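NTP pyrophosphohydrolase MazG-like domain-containing protein (Vibrio sp. DAT722, PDB 2Q9L) probably hydrolyses nucleoside triphosphates to monophosphates and pyrophosphate, as an all-helical, magnesium-dependent enzyme of the MazG family. Local coordinates at the interface of chains A and B. Numbering follows the deposited sequence. Chains: chain A/B, Hypothetical protein.

Contact 1: the interface of chains A and B. Residues chain A 69-70, 73, 75, 77; chain B 55-56, 59-60.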
ATOM      1  N   LEU A  69       1.080  -3.455 -13.891  1.00 37.52           N
ATOM      2  CA  LEU A  69       2.479  -3.078 -13.607  1.00 37.22           C
ATOM      3  C   LEU A  69       3.443  -4.107 -14.170  1.00 37.35           C
ATOM      4  O   LEU A  69       4.497  -3.747 -14.716  1.00 37.62           O
ATOM      5  CB  LEU A  69       2.747  -2.862 -12.113  1.00 37.07           C
ATOM      6  CG  LEU A  69       2.291  -1.538 -11.491  1.00 36.54           C
ATOM      7  CD1 LEU A  69       2.186  -1.695  -9.973  1.00 36.02           C
ATOM      8  CD2 LEU A  69       3.247  -0.414 -11.816  1.00 36.48           C
ATOM      9  N   ALA A  70       3.075  -5.380 -14.069  1.00 37.07           N
ATOM     10  CA  ALA A  70       3.889  -6.443 -14.656  1.00 37.45           C
ATOM     11  C   ALA A  70       4.102  -6.207 -16.154  1.00 37.76           C
ATOM     12  O   ALA A  70       5.230  -6.297 -16.633  1.00 38.09           O
ATOM     13  CB  ALA A  70       3.276  -7.810 -14.388  1.00 36.57           C
ATOM     14  N   HIS A  73       6.502  -3.256 -16.704  1.00 37.02           N
ATOM     15  CA  HIS A  73       7.860  -3.536 -16.260  1.00 36.59           C
ATOM     16  C   HIS A  73       8.500  -4.767 -16.911  1.00 36.22           C
ATOM     17  O   HIS A  73       9.571  -5.202 -16.491  1.00 36.02           O
ATOM     18  CB  HIS A  73       7.913  -3.590 -14.729  1.00 36.13           C
ATOM     19  CG  HIS A  73       7.709  -2.252 -14.101  1.00 36.26           C
ATOM     20  ND1 HIS A  73       8.727  -1.333 -13.977  1.00 36.04           N
ATOM     21  CD2 HIS A  73       6.593  -1.651 -13.620  1.00 35.40           C
ATOM     22  CE1 HIS A  73       8.250  -0.230 -13.427  1.00 36.99           C
ATOM     23  NE2 HIS A  73       6.958  -0.400 -13.199  1.00 35.37           N
ATOM     24  N   VAL A  75       7.497  -7.908 -16.931  1.00 36.20           N
ATOM     25  CA  VAL A  75       7.444  -9.067 -16.032  1.00 35.93           C
ATOM     26  C   VAL A  75       6.422 -10.101 -16.508  1.00 36.50           C
ATOM     27  O   VAL A  75       5.286  -9.758 -16.852  1.00 36.86           O
ATOM     28  CB  VAL A  75       7.107  -8.654 -14.564  1.00 36.37           C
ATOM     29  CG1 VAL A  75       6.929  -9.898 -13.656  1.00 34.89           C
ATOM     30  CG2 VAL A  75       8.161  -7.684 -13.991  1.00 34.57           C
ATOM     31  N   LEU A  77       4.424 -12.889 -14.927  1.00 36.76           N
ATOM     32  CA  LEU A  77       4.027 -13.326 -13.591  1.00 37.14           C
ATOM     33  C   LEU A  77       4.018 -14.832 -13.426  1.00 37.53           C
ATOM     34  O   LEU A  77       4.371 -15.332 -12.358  1.00 37.45           O
ATOM     35  CB  LEU A  77       2.663 -12.747 -13.198  1.00 36.93           C
ATOM     36  CG  LEU A  77       2.643 -11.267 -12.847  1.00 36.60           C
ATOM     37  CD1 LEU A  77       1.224 -10.762 -12.688  1.00 37.35           C
ATOM     38  CD2 LEU A  77       3.473 -11.002 -11.612  1.00 34.86           C
TER
ATOM     39  N   VAL B  55      11.577  -6.079  -9.328  1.00 37.55           N
ATOM     40  CA  VAL B  55      10.176  -5.680  -9.519  1.00 37.63           C
ATOM     41  C   VAL B  55       9.326  -6.956  -9.713  1.00 37.46           C
ATOM     42  O   VAL B  55       8.217  -7.064  -9.195  1.00 37.25           O
ATOM     43  CB  VAL B  55      10.002  -4.668 -10.731  1.00 37.48           C
ATOM     44  CG1 VAL B  55       8.550  -4.485 -11.104  1.00 36.63           C
ATOM     45  CG2 VAL B  55      10.671  -3.307 -10.443  1.00 36.37           C
ATOM     46  N   ALA B  56       9.875  -7.924 -10.435  1.00 37.37           N
ATOM     47  CA  ALA B  56       9.166  -9.188 -10.702  1.00 38.01           C
ATOM     48  C   ALA B  56       8.792  -9.945  -9.418  1.00 38.25           C
ATOM     49  O   ALA B  56       7.630 -10.332  -9.240  1.00 38.29           O
ATOM     50  CB  ALA B  56       9.961 -10.055 -11.621  1.00 36.48           C
ATOM     51  N   LEU B  59       6.257  -7.911  -7.348  1.00 38.53           N
ATOM     52  CA  LEU B  59       4.955  -8.016  -8.001  1.00 37.80           C
ATOM     53  C   LEU B  59       4.291  -9.338  -7.615  1.00 38.38           C
ATOM     54  O   LEU B  59       3.118  -9.353  -7.236  1.00 38.48           O
ATOM     55  CB  LEU B  59       5.063  -7.845  -9.515  1.00 37.20           C
ATOM     56  CG  LEU B  59       5.246  -6.401  -9.990  1.00 36.45           C
ATOM     57  CD1 LEU B  59       5.387  -6.355 -11.488  1.00 35.85           C
ATOM     58  CD2 LEU B  59       4.061  -5.512  -9.539  1.00 35.20           C
ATOM     59  N   TYR B  60       5.044 -10.438  -7.698  1.00 38.23           N
ATOM     60  CA  TYR B  60       4.531 -11.725  -7.293  1.00 38.36           C
ATOM     61  C   TYR B  60       4.169 -11.769  -5.808  1.00 38.70           C
ATOM     62  O   TYR B  60       3.127 -12.311  -5.451  1.00 38.86           O
ATOM     63  CB  TYR B  60       5.499 -12.872  -7.614  1.00 38.45           C
ATOM     64  CG  TYR B  60       4.940 -14.192  -7.140  1.00 38.66           C
ATOM     65  CD1 TYR B  60       4.010 -14.890  -7.912  1.00 38.90           C
ATOM     66  CD2 TYR B  60       5.291 -14.714  -5.899  1.00 37.93           C
ATOM     67  CE1 TYR B  60       3.459 -16.068  -7.471  1.00 38.76           C
ATOM     68  CE2 TYR B  60       4.753 -15.900  -5.455  1.00 38.24           C
ATOM     69  CZ  TYR B  60       3.835 -16.571  -6.243  1.00 39.22           C
ATOM     70  OH  TYR B  60       3.302 -17.762  -5.804  1.00 40.23           O
TER
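The C-terminal end of helix 55-72 of chain A, the loop that follows it and the start of helix 77-89 meet the N-terminal turns of helix 55-72 of chain B. Both belong to the all-helical MazG nucleotide pyrophosphohydrolase fold, and the patch is apolar packing between two copies of it. B:Leu59 is the main insert, with 50 Å² of its surface hidden by chain A. Its two methyls divide the work: B:Leu59 CD1 comes down on the backbone of A:Ala70, 3.5 Å from A:Ala70 CA, while B:Leu59 CD2 lies 3.9 Å from A:Leu69 CB. The CG of B:Leu59 stands opposite its own carbonyl carbon (chi1 -77°), and the chain is extended beyond it, which carries the fork towards the end of the chain A helix. A:Val75 meets B:Ala56 with both branches: CG1 is 3.7 Å from the B:Ala56 CB, and CG2 is 3.8 Å from the same methyl. A:Val75 CG2 also lies 4.0 Å from B:Leu59 CD1, which links the two groups of contacts. On the far flank A:Leu77 crosses B:Leu59 at about a right angle, its CD2 reaching the B:Leu59 CB at 4.1 Å. At the opposite flank B:Val55 CG1 touches A:His73 CB and CG, where the ring joins the chain, at 3.8 Å from each, again with side chains nearly perpendicular. The ring edge faces the backbone carbonyl O of A:Leu69 in plane, within its own chain. B:Tyr60 contributes little, mainly through its backbone beside A:Leu77. Helix 55-72 also carries B:Glu58 and B:Asp61, two magnesium ligands of the protein, so the packing borders metal-binding turns.

Contact 2: the interface of chains A and B. Residues chain A 1, 6, 60; chain B 3, 81, 85.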
ATOM      1  N   MET A   1      -9.875 -18.703 -15.764  1.00 50.41           N
ATOM      2  CA  MET A   1      -8.955 -17.573 -16.062  1.00 50.31           C
ATOM      3  C   MET A   1      -7.508 -17.973 -15.780  1.00 49.78           C
ATOM      4  O   MET A   1      -7.109 -18.115 -14.622  1.00 49.98           O
ATOM      5  CB  MET A   1      -9.342 -16.331 -15.229  1.00 50.98           C
ATOM      6  CG  MET A   1      -8.692 -15.008 -15.663  1.00 51.92           C
ATOM      7  SD  MET A   1      -8.616 -14.877 -17.465  1.00 55.90           S
ATOM      8  CE  MET A   1      -8.744 -13.109 -17.702  1.00 55.48           C
ATOM      9  N   LEU A   6      -5.023 -13.359 -18.148  1.00 42.65           N
ATOM     10  CA  LEU A   6      -5.391 -12.130 -17.436  1.00 42.48           C
ATOM     11  C   LEU A   6      -4.453 -10.959 -17.728  1.00 42.21           C
ATOM     12  O   LEU A   6      -4.908  -9.872 -18.091  1.00 41.94           O
ATOM     13  CB  LEU A   6      -5.452 -12.376 -15.928  1.00 42.42           C
ATOM     14  CG  LEU A   6      -6.076 -11.273 -15.080  1.00 42.31           C
ATOM     15  CD1 LEU A   6      -7.436 -10.838 -15.615  1.00 42.21           C
ATOM     16  CD2 LEU A   6      -6.187 -11.747 -13.648  1.00 42.95           C
ATOM     17  N   TYR A  60      -9.653  -7.573  -6.294  1.00 38.25           N
ATOM     18  CA  TYR A  60      -9.556  -7.683  -7.737  1.00 38.33           C
ATOM     19  C   TYR A  60      -8.835  -6.471  -8.318  1.00 38.55           C
ATOM     20  O   TYR A  60      -7.866  -6.640  -9.060  1.00 38.64           O
ATOM     21  CB  TYR A  60     -10.904  -7.890  -8.440  1.00 38.40           C
ATOM     22  CG  TYR A  60     -10.722  -7.849  -9.947  1.00 38.88           C
ATOM     23  CD1 TYR A  60     -10.221  -8.958 -10.642  1.00 38.85           C
ATOM     24  CD2 TYR A  60     -10.994  -6.686 -10.670  1.00 38.44           C
ATOM     25  CE1 TYR A  60     -10.020  -8.908 -12.014  1.00 39.70           C
ATOM     26  CE2 TYR A  60     -10.800  -6.630 -12.046  1.00 38.96           C
ATOM     27  CZ  TYR A  60     -10.309  -7.739 -12.710  1.00 39.77           C
ATOM     28  OH  TYR A  60     -10.116  -7.680 -14.072  1.00 40.81           O
TER
ATOM     29  N   LEU B   3      -5.784 -19.026 -12.210  1.00 46.54           N
ATOM     30  CA  LEU B   3      -5.849 -18.112 -11.065  1.00 45.61           C
ATOM     31  C   LEU B   3      -6.575 -18.728  -9.853  1.00 45.32           C
ATOM     32  O   LEU B   3      -6.196 -18.459  -8.710  1.00 45.51           O
ATOM     33  CB  LEU B   3      -6.490 -16.785 -11.495  1.00 45.32           C
ATOM     34  CG  LEU B   3      -6.855 -15.688 -10.497  1.00 44.90           C
ATOM     35  CD1 LEU B   3      -5.660 -15.259  -9.651  1.00 42.45           C
ATOM     36  CD2 LEU B   3      -7.460 -14.511 -11.254  1.00 44.84           C
ATOM     37  N   HIS B  81     -13.570 -11.516 -10.905  1.00 36.68           N
ATOM     38  CA  HIS B  81     -13.125 -11.083 -12.231  1.00 37.20           C
ATOM     39  C   HIS B  81     -14.271 -11.111 -13.229  1.00 37.28           C
ATOM     40  O   HIS B  81     -14.443 -10.178 -14.012  1.00 37.52           O
ATOM     41  CB  HIS B  81     -11.976 -11.959 -12.753  1.00 37.26           C
ATOM     42  CG  HIS B  81     -11.705 -11.780 -14.217  1.00 37.68           C
ATOM     43  ND1 HIS B  81     -12.328 -12.535 -15.187  1.00 38.78           N
ATOM     44  CD2 HIS B  81     -10.896 -10.915 -14.879  1.00 38.23           C
ATOM     45  CE1 HIS B  81     -11.907 -12.154 -16.380  1.00 38.25           C
ATOM     46  NE2 HIS B  81     -11.044 -11.167 -16.221  1.00 37.91           N
ATOM     47  N   GLU B  85     -16.204  -8.106 -15.461  1.00 39.95           N
ATOM     48  CA  GLU B  85     -16.435  -8.157 -16.925  1.00 40.65           C
ATOM     49  C   GLU B  85     -17.847  -7.722 -17.300  1.00 40.69           C
ATOM     50  O   GLU B  85     -18.060  -7.105 -18.347  1.00 40.74           O
ATOM     51  CB  GLU B  85     -16.225  -9.572 -17.498  1.00 40.95           C
ATOM     52  CG  GLU B  85     -14.933 -10.282 -17.110  1.00 42.93           C
ATOM     53  CD  GLU B  85     -13.724  -9.787 -17.872  1.00 45.76           C
ATOM     54  OE1 GLU B  85     -13.694  -9.916 -19.114  1.00 45.87           O
ATOM     55  OE2 GLU B  85     -12.783  -9.278 -17.215  1.00 48.10           O
TER
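B:His81, on helix 77-87, is set against A:Tyr60, A:Leu6 and A:Met1, and has 77 Å² of its surface hidden by chain A. Its ring CG lies opposite the backbone N (chi1 166°), and the ring plane is turned about square to the plane of CA, CB and CG (chi2 -90°), which presents CD2 and NE2 to the partner. A:Tyr60 meets an edge of this ring: A:Tyr60 CE1 lies in the imidazole plane, 3.6 Å from B:His81 CD2. The two rings are inclined by about 60°, so the arrangement is edge contact rather than parallel stacking. The phenol A:Tyr60 OH continues past the same rim, 3.4 Å from B:His81 CD2.

The aliphatic partners approach from one face side of the imidazole, displaced towards its rim. A:Leu6 brings its CD1 to 3.5 Å from B:His81 CD2, its side chain running past the histidine in the opposite sense. A:Met1 crosses the histidine at roughly a right angle; its chain is bent at chi2 and chi3, and this swings the terminal methyl A:Met1 CE to 3.4 Å from B:His81 NE2. Within chain B, the carboxylate OE2 of B:Glu85, one turn further along the helix, lies 2.8 Å from B:His81 NE2, near enough to influence the ring's orientation and possibly its charge.

The other branch of A:Leu6 faces chain B as well: A:Leu6 CD2 stands 3.9 Å from B:Leu3 CD2. Beside this pair runs a backbone hydrogen bond, from B:Leu3 N to A:Met1 O at 2.9 Å. It ties the start of chain A to the first turn of helix 3-13 of chain B. The site joins the N-terminal segment of chain A to that of chain B, and seats B:His81 of helix 77-87 against that segment and helix 55-72 of chain A, which may hold together the A/B pair within the four-copy deposited assembly.

The C-alpha centres of contact 1 and contact 2 lie about 17 Å apart, in one two-fold symmetric interface. Both involve helix 55-72 and the helix beginning at residue 77, with the chains exchanged: Tyr60 enters contact 1 from chain B and contact 2 from chain A. By symmetry, the twin of contact 2 sets B:Tyr60 against A:His81, one turn along the helix from the A:Leu77 of contact 1, so the two types of contact continue one another. With their twins they join the A/B pair, part of a four-copy deposited assembly, at several places, using helix 55-72, which carries two magnesium ligands; whether the pair persists in solution the structure alone does not show.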